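PDB 5MAL: lipase from Streptomyces rimosus, which hydrolyses triacylglycerols and other esters, preferring medium-length acyl chains, and also cleaves palmitoyl-CoA, as a monomeric secreted serine esterase of the GDSL family. Local coordinates for residues V5-S10 / A62-P67; S13-G18 / S214-A219; A55-V60 / G81-F86; V137-P142 / P228-A233; Y141-K146 / D187-F192. All coordinates share one frame; numbering follows the deposited sequence.

Contact 1. Residues V5-S10 / A62-P67; sequences VALGDS and AKQLTP
The side chain of Gln64 carries this contact, reaching from the 62-67 segment on helix 57-64 to the backbone of Gly8. Its CB rests against the methyl CD2 of Leu7 at 4.0 Å, and beyond CG the chain runs extended (chi2 -167°), long enough to bring the amide alongside Gly8. There OE1 takes the N-H of Gly8 at 2.8 Å, a nearly straight bond (172°) on an in-plane lone pair of OE1. NE2 donates in turn to Gly8 O at 2.9 Å, approaching from above that carbonyl's plane. The N-H and C=O of buried Gly8 are thus both satisfied by one amide, which is held against rotation. A leucine here has neither amide atom, and the loss of both bonds would probably loosen the backbone at Gly8. Glycine suits position 8, whose backbone angles would jam a CB against the carbonyl O of Leu7. Around this grip lie apolar contacts: Leu7 CD1 meets Leu65 CD2 at 3.7 Å, and Val5 CG1 meets Pro67 CG at 4.0 Å. The gripped backbone belongs to Gly8-Asp9-Ser10, the nucleophile-bearing GDS signature of GDSL hydrolases.

Contact 2. Residues S13-G18 / S214-A219; sequences SGVGAG and SYHPTA
Two waters make the hydrogen-bonded links between these segments, which share no direct hydrogen bond. One molecule donates to Val15 O at 2.7 Å and to Pro217 O at 2.8 Å, bridging two carbonyls that would otherwise face each other as acceptors. A second accepts from Ala219 N and reaches Gly16 O weakly. The nonpolar contact centres on the imidazole of His216: Val15 CG1 lies over one face, 4.2 Å from the ring centroid and only 9° off its normal, a CH-pi contact suited to a beta-branched side chain that can point a methyl C-H at the ring. The ring belongs to the Ser/His dyad of this SGNH hydrolase, in which His216 is the inferred partner of the nucleophile: NE2 is hydrogen-bonded to Ser10 OG. At the other nitrogen ND1 donates to Ser214 O at 2.9 Å, from well above the carbonyl plane, so a main-chain oxygen probably polarises the ring where a triad would use an acid. Backbone packing completes the contact. Val15 O sits 3.1 Å from His216 CB. The type II turn from Gly14 to Ala17 presses Gly16 against Pro217 O, and a CB at Gly16 would clash with that oxygen.

Contact 3. Residues A55-V60 / G81-F86; sequences ARTGDV and GNDAGF
The guanidinium of Arg56 has Asn82 O over one face, 3.1 Å above the plane and towards the rim, while a water at its edge, in plane, accepts from NE and bridges to Asp83 O. Asn82 turns its own flat amide so that ND2 donates to Ala55 O at 3.0 Å, with the acceptor close to the amide plane but the donor above the carbonyl plane. Asn82 and Asp83 are the Asn-Asp of the GxND block of SGNH hydrolases; Asn82 comes within about 5 Å of Ser10, side chain to side chain, and as in relatives probably contributes to the oxyanion hole. Its anchorage to Ala55 O would help hold it there. A second water ties the same oxygen to Asn82 N. Asp83, from the other segment, faces the N-terminal end of helix 57-64, whose dipole would probably favour its charge. Thr57 N donates to both Asp83 OD1 and Asp83 OD2, on their syn lone pairs, each at 3.0 Å. Arg56, at the N-cap position, gives its own N-H to Asp59 OD2 at 2.7 Å. Thr57 OG1, set between backbone N and carbonyl carbon (chi1 57°), also donates to Asp83 OD2 at 2.7 Å, from above the carboxylate plane.

Contact 4. Residues V137-P142 / P228-A233; sequences VVLGYP and PVLNSA
Strand 135-139 and the C-terminal helix 219-232 meet here as layers of the alpha/beta/alpha sandwich of SGNH hydrolases, the helix covering one face of the parallel sheet. Their short segments run nearly antiparallel, at 153°, with the axes 9.4 Å apart. Val137 and Leu139, two residues apart along the strand, both point at the helix; Val138 between them faces the other way, towards helix 159-180. The valine forms a blunt knob whose methyls fit between Leu230 of the helix and Ala233 just beyond it: CG2 touches Leu230 CD1 at 3.9 Å and Ala233 CB at 3.8 Å. Alanine suits this end because its single methyl lets the strand and the chain come close. Leu230 reaches into the gap, its CG anti to the backbone N (chi1 178°), so that CD1 lies against the CB and both methyls of Val137, while Tyr34 and Trp38 of helix 34-40 border it too. An alanine in place of Val137 would remove both methyls and probably leave the hollow between Leu230 and Ala233 poorly filled. Leu139 fits about one turn before Ala233, near Val229. Its CD2 lies 4.1 Å from Val229 CG1, the two side chains lying antiparallel alongside one another, and is about as near to the backbone of Leu230. Within 228-233, Ser232 OG donates in plane to a lone pair of Val229 O at 2.9 Å.

Contact 5. Residues Y141-K146 / D187-F192; sequences YPRFYK and DVNTTF
Two segments that follow neighbouring strands, 135-139 and 184-186, of the parallel beta sheet of this alpha/beta/alpha fold pack together here, the second turning at once into the short helix 189-192. The start of that helix is capped: Asp187 OD1 accepts from Asn189 N at 2.9 Å, met from above the carboxylate plane. One direct hydrogen bond crosses the contact. Arg143 N donates to Asn189 OD1 at 2.9 Å, fairly straight (161°) and on an in-plane lone pair, for which asparagine offers a short amide arm. Flat groups stack next: the guanidinium of Arg143, bent round at chi3, lies over the Asn189 amide with the planes 9° apart, and Asn189 ND2 is 3.6 Å above the guanidinium plane, towards the rim. NH1 has its strongest partner in Asp168 of helix 159-180, a salt bridge that would fix the guanidinium in this position. Apolar contact is supplied by Pro142, a rigid ring. Its CB sits over the face of Phe192, 3.9 Å from the centroid, in a CH-pi contact, and its CD meets Val188 CG2 at 3.9 Å. That same methyl of Val188, placed between its backbone N and carbonyl carbon, presses on the peptide bond ahead of the proline, 3.4 Å from Tyr141 C. One water links Tyr141 O to Val188 N; another donates to Arg143 O and, at 2.6 Å, to Asn189 OD1.

Contacts 1, 4 and 5 are buried, whereas contacts 2 and 3 are only partly so. Contact 4, between sheet and C-terminal helix, is wholly apolar across its interface; contact 1, on another strand of the same sheet, adds an amide grip at Gly8. Contact 5, though buried, mixes apolar packing with an amide bond and waters. Near the active site, contact 2 relies on waters and a CH-pi contact, contact 3 on a carboxylate, an amide and waters. Helix 57-64 serves both contacts 1 and 3, and contacts 4 and 5 share Tyr141 and Pro142. Hydrogen bonds join the parts: Ser10 to His216 ties contact 1 to contact 2, and Tyr141 OH links contacts 4 and 5 to Asp9 and Gly81.

Contact 1. Residues V5-S10 / A62-P67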
# COMPACT_ATOMS: atom_id res chain seq x y z
N VAL A 5 -7.48 -11.06 8.49
CA VAL A 5 -7.09 -9.76 9.03
C VAL A 5 -6.40 -8.95 7.96
O VAL A 5 -5.41 -9.39 7.37
CB VAL A 5 -6.16 -9.88 10.22
CG1 VAL A 5 -5.81 -8.48 10.74
CG2 VAL A 5 -6.81 -10.73 11.33
N ALA A 6 -6.91 -7.75 7.73
CA ALA A 6 -6.31 -6.86 6.74
C ALA A 6 -5.64 -5.69 7.44
O ALA A 6 -6.29 -4.82 8.00
CB ALA A 6 -7.35 -6.38 5.76
N LEU A 7 -4.32 -5.71 7.38
CA LEU A 7 -3.46 -4.72 8.02
C LEU A 7 -2.95 -3.71 7.03
O LEU A 7 -3.01 -3.92 5.83
CB LEU A 7 -2.23 -5.39 8.64
CG LEU A 7 -2.47 -6.61 9.50
CD1 LEU A 7 -1.13 -7.26 9.69
CD2 LEU A 7 -3.08 -6.16 10.82
N GLY A 8 -2.38 -2.64 7.56
CA GLY A 8 -1.58 -1.78 6.71
C GLY A 8 -1.95 -0.33 6.73
O GLY A 8 -2.58 0.16 7.69
N ASP A 9 -1.55 0.36 5.66
CA ASP A 9 -1.72 1.80 5.58
C ASP A 9 -2.86 2.14 4.64
O ASP A 9 -3.77 1.35 4.49
CB ASP A 9 -0.43 2.48 5.12
CG ASP A 9 0.13 1.89 3.84
OD1 ASP A 9 -0.64 1.30 3.05
OD2 ASP A 9 1.34 2.04 3.63
N SER A 10 -2.78 3.30 4.02
CA SER A 10 -3.91 3.83 3.28
C SER A 10 -4.13 3.08 1.98
O SER A 10 -5.22 3.14 1.41
CB SER A 10 -3.69 5.31 3.01
OG SER A 10 -2.37 5.49 2.52
N ALA A 62 1.28 -1.13 17.23
CA ALA A 62 0.56 -0.55 18.36
C ALA A 62 -0.96 -0.66 18.29
O ALA A 62 -1.62 -0.68 19.32
CB ALA A 62 0.96 0.92 18.52
N LYS A 63 -1.52 -0.70 17.08
CA LYS A 63 -2.95 -0.51 16.94
C LYS A 63 -3.65 -1.58 16.10
O LYS A 63 -4.87 -1.69 16.17
CB LYS A 63 -3.25 0.87 16.32
CG LYS A 63 -3.00 2.08 17.23
CD LYS A 63 -3.52 3.38 16.60
CE LYS A 63 -2.85 3.66 15.26
NZ LYS A 63 -2.26 5.03 15.14
N GLN A 64 -2.89 -2.33 15.30
CA GLN A 64 -3.51 -3.14 14.24
C GLN A 64 -3.45 -4.65 14.39
O GLN A 64 -4.22 -5.37 13.74
CB GLN A 64 -2.88 -2.79 12.89
CG GLN A 64 -2.99 -1.32 12.50
CD GLN A 64 -2.63 -1.12 11.05
OE1 GLN A 64 -2.46 -2.10 10.31
NE2 GLN A 64 -2.53 0.14 10.62
N LEU A 65 -2.53 -5.16 15.20
CA LEU A 65 -2.36 -6.61 15.25
C LEU A 65 -3.31 -7.30 16.22
O LEU A 65 -3.31 -8.53 16.32
CB LEU A 65 -0.92 -6.95 15.60
CG LEU A 65 0.13 -6.52 14.58
CD1 LEU A 65 1.52 -6.75 15.14
CD2 LEU A 65 -0.04 -7.25 13.25
N THR A 66 -4.14 -6.52 16.91
CA THR A 66 -5.02 -7.08 17.94
C THR A 66 -5.82 -8.33 17.51
O THR A 66 -5.84 -9.32 18.25
CB THR A 66 -5.99 -5.99 18.45
OG1 THR A 66 -5.22 -4.93 19.03
CG2 THR A 66 -6.94 -6.56 19.49
N PRO A 67 -6.44 -8.32 16.31
CA PRO A 67 -7.20 -9.52 15.93
C PRO A 67 -6.39 -10.61 15.25
O PRO A 67 -6.96 -11.60 14.77
CB PRO A 67 -8.25 -8.95 14.96
CG PRO A 67 -7.53 -7.83 14.29
CD PRO A 67 -6.60 -7.23 15.33

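Contact 2. Residues S13-G18 / S214-A219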
# COMPACT_ATOMS: atom_id res chain seq x y z
N SER A 13 -6.28 0.39 3.44
CA SER A 13 -7.55 0.89 3.98
C SER A 13 -8.42 1.38 2.83
O SER A 13 -9.63 1.26 2.88
CB SER A 13 -7.34 2.02 5.00
OG SER A 13 -7.10 3.26 4.36
N GLY A 14 -7.78 1.92 1.80
CA GLY A 14 -8.50 2.33 0.61
C GLY A 14 -8.81 3.81 0.55
O GLY A 14 -9.81 4.21 -0.03
N VAL A 15 -7.96 4.63 1.15
CA VAL A 15 -8.03 6.07 0.95
C VAL A 15 -8.04 6.32 -0.54
O VAL A 15 -7.20 5.79 -1.26
CB VAL A 15 -6.86 6.79 1.63
CG1 VAL A 15 -6.82 8.28 1.26
CG2 VAL A 15 -6.95 6.59 3.12
N GLY A 16 -9.02 7.08 -1.02
CA GLY A 16 -9.14 7.32 -2.45
C GLY A 16 -10.17 6.49 -3.18
O GLY A 16 -10.55 6.82 -4.31
N ALA A 17 -10.65 5.42 -2.55
CA ALA A 17 -11.62 4.54 -3.19
C ALA A 17 -13.04 4.84 -2.73
O ALA A 17 -14.00 4.31 -3.28
CB ALA A 17 -11.30 3.09 -2.92
N GLY A 18 -13.17 5.69 -1.71
CA GLY A 18 -14.47 6.16 -1.25
C GLY A 18 -15.24 5.19 -0.39
O GLY A 18 -14.69 4.21 0.10
N SER A 214 -4.58 11.96 -2.92
CA SER A 214 -3.52 12.09 -3.90
C SER A 214 -2.60 10.86 -3.88
O SER A 214 -2.21 10.42 -2.82
CB SER A 214 -2.72 13.36 -3.63
OG SER A 214 -3.57 14.49 -3.46
N TYR A 215 -2.33 10.32 -5.06
CA TYR A 215 -1.43 9.17 -5.28
C TYR A 215 -1.97 7.86 -4.73
O TYR A 215 -1.27 6.84 -4.72
CB TYR A 215 -0.05 9.44 -4.69
CG TYR A 215 0.64 10.56 -5.42
CD1 TYR A 215 1.14 10.36 -6.70
CD2 TYR A 215 0.74 11.82 -4.85
CE1 TYR A 215 1.75 11.37 -7.39
CE2 TYR A 215 1.35 12.86 -5.54
CZ TYR A 215 1.85 12.62 -6.81
OH TYR A 215 2.48 13.63 -7.51
N HIS A 216 -3.21 7.85 -4.28
CA HIS A 216 -3.80 6.61 -3.83
C HIS A 216 -4.63 5.97 -4.93
O HIS A 216 -5.03 6.65 -5.87
CB HIS A 216 -4.65 6.85 -2.60
CG HIS A 216 -3.82 7.09 -1.39
ND1 HIS A 216 -3.23 8.30 -1.11
CD2 HIS A 216 -3.40 6.24 -0.42
CE1 HIS A 216 -2.52 8.20 -0.01
NE2 HIS A 216 -2.60 6.95 0.43
N PRO A 217 -4.88 4.66 -4.83
CA PRO A 217 -5.68 4.04 -5.89
C PRO A 217 -7.08 4.59 -5.93
O PRO A 217 -7.67 4.93 -4.90
CB PRO A 217 -5.71 2.57 -5.48
CG PRO A 217 -4.46 2.39 -4.68
CD PRO A 217 -4.33 3.67 -3.90
N THR A 218 -7.61 4.72 -7.14
CA THR A 218 -9.01 5.03 -7.33
C THR A 218 -9.82 3.80 -6.96
O THR A 218 -9.25 2.75 -6.64
CB THR A 218 -9.29 5.41 -8.77
OG1 THR A 218 -9.06 4.26 -9.60
CG2 THR A 218 -8.38 6.56 -9.20
N ALA A 219 -11.15 3.91 -7.05
CA ALA A 219 -11.99 2.74 -6.84
C ALA A 219 -11.62 1.64 -7.84
O ALA A 219 -11.55 0.47 -7.48
CB ALA A 219 -13.47 3.11 -6.99
O HOH W 1 -7.47 3.43 -2.59
O HOH W 2 -12.35 6.40 -7.13

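Contact 3. Residues A55-V60 / G81-F86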
# COMPACT_ATOMS: atom_id res chain seq x y z
N ALA A 55 -0.72 4.88 8.66
CA ALA A 55 -0.00 3.87 9.44
C ALA A 55 1.44 3.67 9.01
O ALA A 55 1.75 3.53 7.82
CB ALA A 55 -0.73 2.54 9.39
N ARG A 56 2.31 3.65 10.01
CA ARG A 56 3.67 3.18 9.86
C ARG A 56 3.73 1.79 10.45
O ARG A 56 2.78 1.36 11.10
CB ARG A 56 4.66 4.09 10.60
CG ARG A 56 4.95 5.43 9.94
CD ARG A 56 5.86 6.27 10.85
NE ARG A 56 6.51 7.37 10.13
CZ ARG A 56 5.88 8.46 9.72
NH1 ARG A 56 4.57 8.62 9.93
NH2 ARG A 56 6.55 9.41 9.07
N THR A 57 4.86 1.11 10.26
CA THR A 57 5.06 -0.20 10.86
C THR A 57 4.80 -0.17 12.37
O THR A 57 4.25 -1.11 12.92
CB THR A 57 6.48 -0.73 10.60
OG1 THR A 57 7.44 0.20 11.10
CG2 THR A 57 6.72 -0.96 9.10
N GLY A 58 5.17 0.94 13.01
CA GLY A 58 4.98 1.11 14.44
C GLY A 58 3.51 1.20 14.83
O GLY A 58 3.10 0.75 15.90
N ASP A 59 2.72 1.78 13.94
CA ASP A 59 1.29 1.88 14.15
C ASP A 59 0.64 0.52 13.97
O ASP A 59 -0.34 0.19 14.64
CB ASP A 59 0.68 2.90 13.19
CG ASP A 59 1.30 4.26 13.36
OD1 ASP A 59 1.23 4.80 14.49
OD2 ASP A 59 1.90 4.77 12.39
N VAL A 60 1.18 -0.27 13.05
CA VAL A 60 0.67 -1.62 12.87
C VAL A 60 0.89 -2.39 14.17
O VAL A 60 -0.02 -3.07 14.66
CB VAL A 60 1.35 -2.35 11.68
CG1 VAL A 60 0.87 -3.77 11.61
CG2 VAL A 60 1.03 -1.63 10.36
N GLY A 81 5.40 2.44 3.26
CA GLY A 81 5.40 3.70 2.54
C GLY A 81 5.48 4.89 3.49
O GLY A 81 6.26 5.81 3.27
N ASN A 82 4.68 4.87 4.54
CA ASN A 82 4.66 5.99 5.47
C ASN A 82 5.92 6.04 6.32
O ASN A 82 6.36 7.12 6.72
CB ASN A 82 3.42 5.91 6.36
CG ASN A 82 2.17 6.37 5.63
OD1 ASN A 82 2.15 7.45 5.04
ND2 ASN A 82 1.13 5.56 5.65
N ASP A 83 6.50 4.88 6.59
CA ASP A 83 7.77 4.83 7.29
C ASP A 83 8.82 5.58 6.48
O ASP A 83 9.67 6.27 7.04
CB ASP A 83 8.22 3.39 7.51
CG ASP A 83 7.23 2.61 8.36
OD1 ASP A 83 6.18 2.23 7.83
OD2 ASP A 83 7.50 2.40 9.56
N ALA A 84 8.74 5.45 5.17
CA ALA A 84 9.71 6.07 4.28
C ALA A 84 9.30 7.51 3.97
O ALA A 84 10.02 8.23 3.28
CB ALA A 84 9.85 5.26 3.00
N GLY A 85 8.14 7.92 4.49
CA GLY A 85 7.64 9.27 4.32
C GLY A 85 7.15 9.57 2.92
O GLY A 85 7.45 10.63 2.37
N PHE A 86 6.38 8.65 2.33
CA PHE A 86 5.91 8.83 0.96
C PHE A 86 4.93 9.99 0.81
O PHE A 86 5.05 10.79 -0.12
CB PHE A 86 5.25 7.55 0.44
CG PHE A 86 6.20 6.64 -0.28
CD1 PHE A 86 7.57 6.80 -0.14
CD2 PHE A 86 5.73 5.63 -1.10
CE1 PHE A 86 8.45 5.96 -0.81
CE2 PHE A 86 6.60 4.79 -1.77
CZ PHE A 86 7.96 4.96 -1.62
O HOH W 3 3.11 2.58 5.52
O HOH W 4 9.32 6.50 10.28

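Contact 4. Residues V137-P142 / P228-A233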
# COMPACT_ATOMS: atom_id res chain seq x y z
N VAL A 137 -0.27 -12.46 2.77
CA VAL A 137 -0.02 -11.83 1.50
C VAL A 137 0.44 -10.40 1.73
O VAL A 137 -0.33 -9.56 2.21
CB VAL A 137 -1.26 -11.80 0.60
CG1 VAL A 137 -0.87 -11.33 -0.81
CG2 VAL A 137 -1.93 -13.16 0.56
N VAL A 138 1.69 -10.13 1.39
CA VAL A 138 2.18 -8.76 1.42
C VAL A 138 2.00 -8.17 0.03
O VAL A 138 2.43 -8.76 -0.96
CB VAL A 138 3.65 -8.68 1.82
CG1 VAL A 138 4.08 -7.22 1.86
CG2 VAL A 138 3.87 -9.35 3.16
N LEU A 139 1.32 -7.04 -0.06
CA LEU A 139 1.11 -6.44 -1.35
C LEU A 139 2.03 -5.23 -1.46
O LEU A 139 2.27 -4.53 -0.47
CB LEU A 139 -0.34 -6.04 -1.54
CG LEU A 139 -1.30 -7.23 -1.70
CD1 LEU A 139 -1.84 -7.75 -0.38
CD2 LEU A 139 -2.44 -6.81 -2.61
N GLY A 140 2.57 -5.02 -2.64
CA GLY A 140 3.46 -3.89 -2.85
C GLY A 140 2.71 -2.61 -3.17
O GLY A 140 1.49 -2.51 -2.98
N TYR A 141 3.46 -1.61 -3.63
CA TYR A 141 2.89 -0.35 -4.08
C TYR A 141 3.07 -0.27 -5.58
O TYR A 141 3.98 -0.88 -6.13
CB TYR A 141 3.56 0.84 -3.39
CG TYR A 141 3.44 0.83 -1.89
CD1 TYR A 141 2.38 1.44 -1.26
CD2 TYR A 141 4.41 0.20 -1.10
CE1 TYR A 141 2.26 1.44 0.12
CE2 TYR A 141 4.30 0.19 0.28
CZ TYR A 141 3.24 0.81 0.89
OH TYR A 141 3.11 0.81 2.26
N PRO A 142 2.20 0.49 -6.26
CA PRO A 142 2.40 0.59 -7.70
C PRO A 142 3.43 1.65 -8.00
O PRO A 142 3.53 2.61 -7.23
CB PRO A 142 1.01 1.00 -8.21
CG PRO A 142 0.45 1.84 -7.09
CD PRO A 142 0.99 1.20 -5.80
N PRO A 228 -7.28 -7.93 -7.59
CA PRO A 228 -6.91 -9.13 -8.33
C PRO A 228 -5.59 -9.72 -7.86
O PRO A 228 -5.38 -10.94 -7.91
CB PRO A 228 -6.82 -8.63 -9.78
CG PRO A 228 -7.80 -7.49 -9.82
CD PRO A 228 -7.57 -6.80 -8.49
N VAL A 229 -4.71 -8.88 -7.35
CA VAL A 229 -3.44 -9.37 -6.82
C VAL A 229 -3.65 -10.15 -5.52
O VAL A 229 -3.02 -11.18 -5.32
CB VAL A 229 -2.46 -8.22 -6.62
CG1 VAL A 229 -1.17 -8.72 -6.04
CG2 VAL A 229 -2.20 -7.57 -7.97
N LEU A 230 -4.53 -9.69 -4.65
CA LEU A 230 -4.85 -10.48 -3.48
C LEU A 230 -5.49 -11.79 -3.91
O LEU A 230 -5.12 -12.84 -3.40
CB LEU A 230 -5.77 -9.72 -2.52
CG LEU A 230 -6.17 -10.54 -1.29
CD1 LEU A 230 -4.93 -10.96 -0.49
CD2 LEU A 230 -7.10 -9.70 -0.45
N ASN A 231 -6.44 -11.73 -4.84
CA ASN A 231 -7.09 -12.96 -5.29
C ASN A 231 -6.13 -13.95 -5.91
O ASN A 231 -6.33 -15.16 -5.80
CB ASN A 231 -8.21 -12.63 -6.29
CG ASN A 231 -9.53 -12.38 -5.61
OD1 ASN A 231 -9.79 -12.91 -4.52
ND2 ASN A 231 -10.38 -11.58 -6.23
N SER A 232 -5.06 -13.46 -6.54
CA SER A 232 -4.12 -14.35 -7.20
C SER A 232 -3.39 -15.22 -6.17
O SER A 232 -2.90 -16.30 -6.48
CB SER A 232 -3.12 -13.55 -8.03
OG SER A 232 -2.05 -13.08 -7.23
N ALA A 233 -3.33 -14.72 -4.94
CA ALA A 233 -2.67 -15.43 -3.87
C ALA A 233 -3.76 -16.14 -3.07
O ALA A 233 -3.50 -16.77 -2.06
CB ALA A 233 -1.88 -14.47 -3.00

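Contact 5. Residues Y141-K146 / D187-F192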
# COMPACT_ATOMS: atom_id res chain seq x y z
N TYR A 141 3.46 -1.61 -3.63
CA TYR A 141 2.89 -0.35 -4.08
C TYR A 141 3.07 -0.27 -5.58
O TYR A 141 3.98 -0.88 -6.13
CB TYR A 141 3.56 0.84 -3.39
CG TYR A 141 3.44 0.83 -1.89
CD1 TYR A 141 2.38 1.44 -1.26
CD2 TYR A 141 4.41 0.20 -1.10
CE1 TYR A 141 2.26 1.44 0.12
CE2 TYR A 141 4.30 0.19 0.28
CZ TYR A 141 3.24 0.81 0.89
OH TYR A 141 3.11 0.81 2.26
N PRO A 142 2.20 0.49 -6.26
CA PRO A 142 2.40 0.59 -7.70
C PRO A 142 3.43 1.65 -8.00
O PRO A 142 3.53 2.61 -7.23
CB PRO A 142 1.01 1.00 -8.21
CG PRO A 142 0.45 1.84 -7.09
CD PRO A 142 0.99 1.20 -5.80
N ARG A 143 4.22 1.48 -9.06
CA ARG A 143 4.92 2.61 -9.63
C ARG A 143 3.86 3.64 -9.97
O ARG A 143 2.82 3.29 -10.54
CB ARG A 143 5.72 2.21 -10.87
CG ARG A 143 7.08 1.61 -10.58
CD ARG A 143 7.82 1.34 -11.88
NE ARG A 143 7.04 0.44 -12.71
CZ ARG A 143 7.25 -0.87 -12.79
NH1 ARG A 143 8.24 -1.42 -12.10
NH2 ARG A 143 6.47 -1.61 -13.58
N PHE A 144 4.10 4.90 -9.61
CA PHE A 144 3.07 5.91 -9.75
C PHE A 144 2.89 6.41 -11.19
O PHE A 144 1.82 6.88 -11.55
CB PHE A 144 3.36 7.12 -8.86
CG PHE A 144 3.08 6.90 -7.40
CD1 PHE A 144 2.34 5.83 -6.95
CD2 PHE A 144 3.56 7.82 -6.46
CE1 PHE A 144 2.08 5.65 -5.60
CE2 PHE A 144 3.31 7.64 -5.10
CZ PHE A 144 2.58 6.55 -4.68
N TYR A 145 3.95 6.33 -11.99
CA TYR A 145 3.97 7.00 -13.29
C TYR A 145 4.32 6.10 -14.46
O TYR A 145 5.16 5.20 -14.34
CB TYR A 145 4.97 8.16 -13.26
CG TYR A 145 4.50 9.28 -12.38
CD1 TYR A 145 3.51 10.14 -12.82
CD2 TYR A 145 5.03 9.46 -11.10
CE1 TYR A 145 3.05 11.16 -12.02
CE2 TYR A 145 4.58 10.49 -10.30
CZ TYR A 145 3.59 11.33 -10.76
OH TYR A 145 3.10 12.37 -10.00
N LYS A 146 3.68 6.36 -15.59
CA LYS A 146 4.14 5.83 -16.87
C LYS A 146 5.11 6.85 -17.42
O LYS A 146 4.78 8.04 -17.52
CB LYS A 146 2.99 5.63 -17.85
CG LYS A 146 3.49 5.35 -19.27
CD LYS A 146 2.37 5.51 -20.28
CE LYS A 146 2.64 4.74 -21.57
NZ LYS A 146 4.10 4.47 -21.76
N ASP A 187 2.81 -8.36 -6.34
CA ASP A 187 3.33 -7.23 -7.10
C ASP A 187 2.18 -6.55 -7.83
O ASP A 187 1.65 -7.11 -8.79
CB ASP A 187 4.40 -7.70 -8.08
CG ASP A 187 4.96 -6.58 -8.93
OD1 ASP A 187 4.61 -5.40 -8.70
OD2 ASP A 187 5.78 -6.88 -9.83
N VAL A 188 1.81 -5.36 -7.42
CA VAL A 188 0.63 -4.76 -8.03
C VAL A 188 0.96 -4.04 -9.34
O VAL A 188 0.06 -3.55 -10.02
CB VAL A 188 -0.10 -3.79 -7.07
CG1 VAL A 188 -0.65 -4.58 -5.88
CG2 VAL A 188 0.82 -2.65 -6.62
N ASN A 189 2.23 -4.01 -9.72
CA ASN A 189 2.56 -3.49 -11.04
C ASN A 189 2.07 -4.43 -12.13
O ASN A 189 1.96 -4.04 -13.29
CB ASN A 189 4.06 -3.30 -11.18
CG ASN A 189 4.55 -2.12 -10.40
OD1 ASN A 189 3.93 -1.06 -10.43
ND2 ASN A 189 5.65 -2.29 -9.69
N THR A 190 1.77 -5.66 -11.75
CA THR A 190 1.27 -6.61 -12.74
C THR A 190 -0.07 -6.10 -13.27
O THR A 190 -0.41 -6.29 -14.44
CB THR A 190 1.13 -8.02 -12.15
OG1 THR A 190 0.30 -7.98 -10.98
CG2 THR A 190 2.49 -8.56 -11.77
N THR A 191 -0.82 -5.43 -12.41
CA THR A 191 -2.14 -4.94 -12.80
C THR A 191 -2.16 -3.44 -13.07
O THR A 191 -2.96 -2.98 -13.89
CB THR A 191 -3.19 -5.23 -11.72
OG1 THR A 191 -2.68 -4.79 -10.46
CG2 THR A 191 -3.49 -6.73 -11.66
N PHE A 192 -1.33 -2.67 -12.36
CA PHE A 192 -1.31 -1.22 -12.56
C PHE A 192 -0.54 -0.78 -13.81
O PHE A 192 -0.63 0.38 -14.21
CB PHE A 192 -0.71 -0.50 -11.33
CG PHE A 192 -1.70 -0.27 -10.22
CD1 PHE A 192 -1.91 -1.23 -9.24
CD2 PHE A 192 -2.43 0.93 -10.16
CE1 PHE A 192 -2.82 -1.01 -8.20
CE2 PHE A 192 -3.34 1.16 -9.12
CZ PHE A 192 -3.54 0.18 -8.14
O HOH W 5 3.90 -3.80 -6.12
O HOH W 6 2.39 0.62 -11.72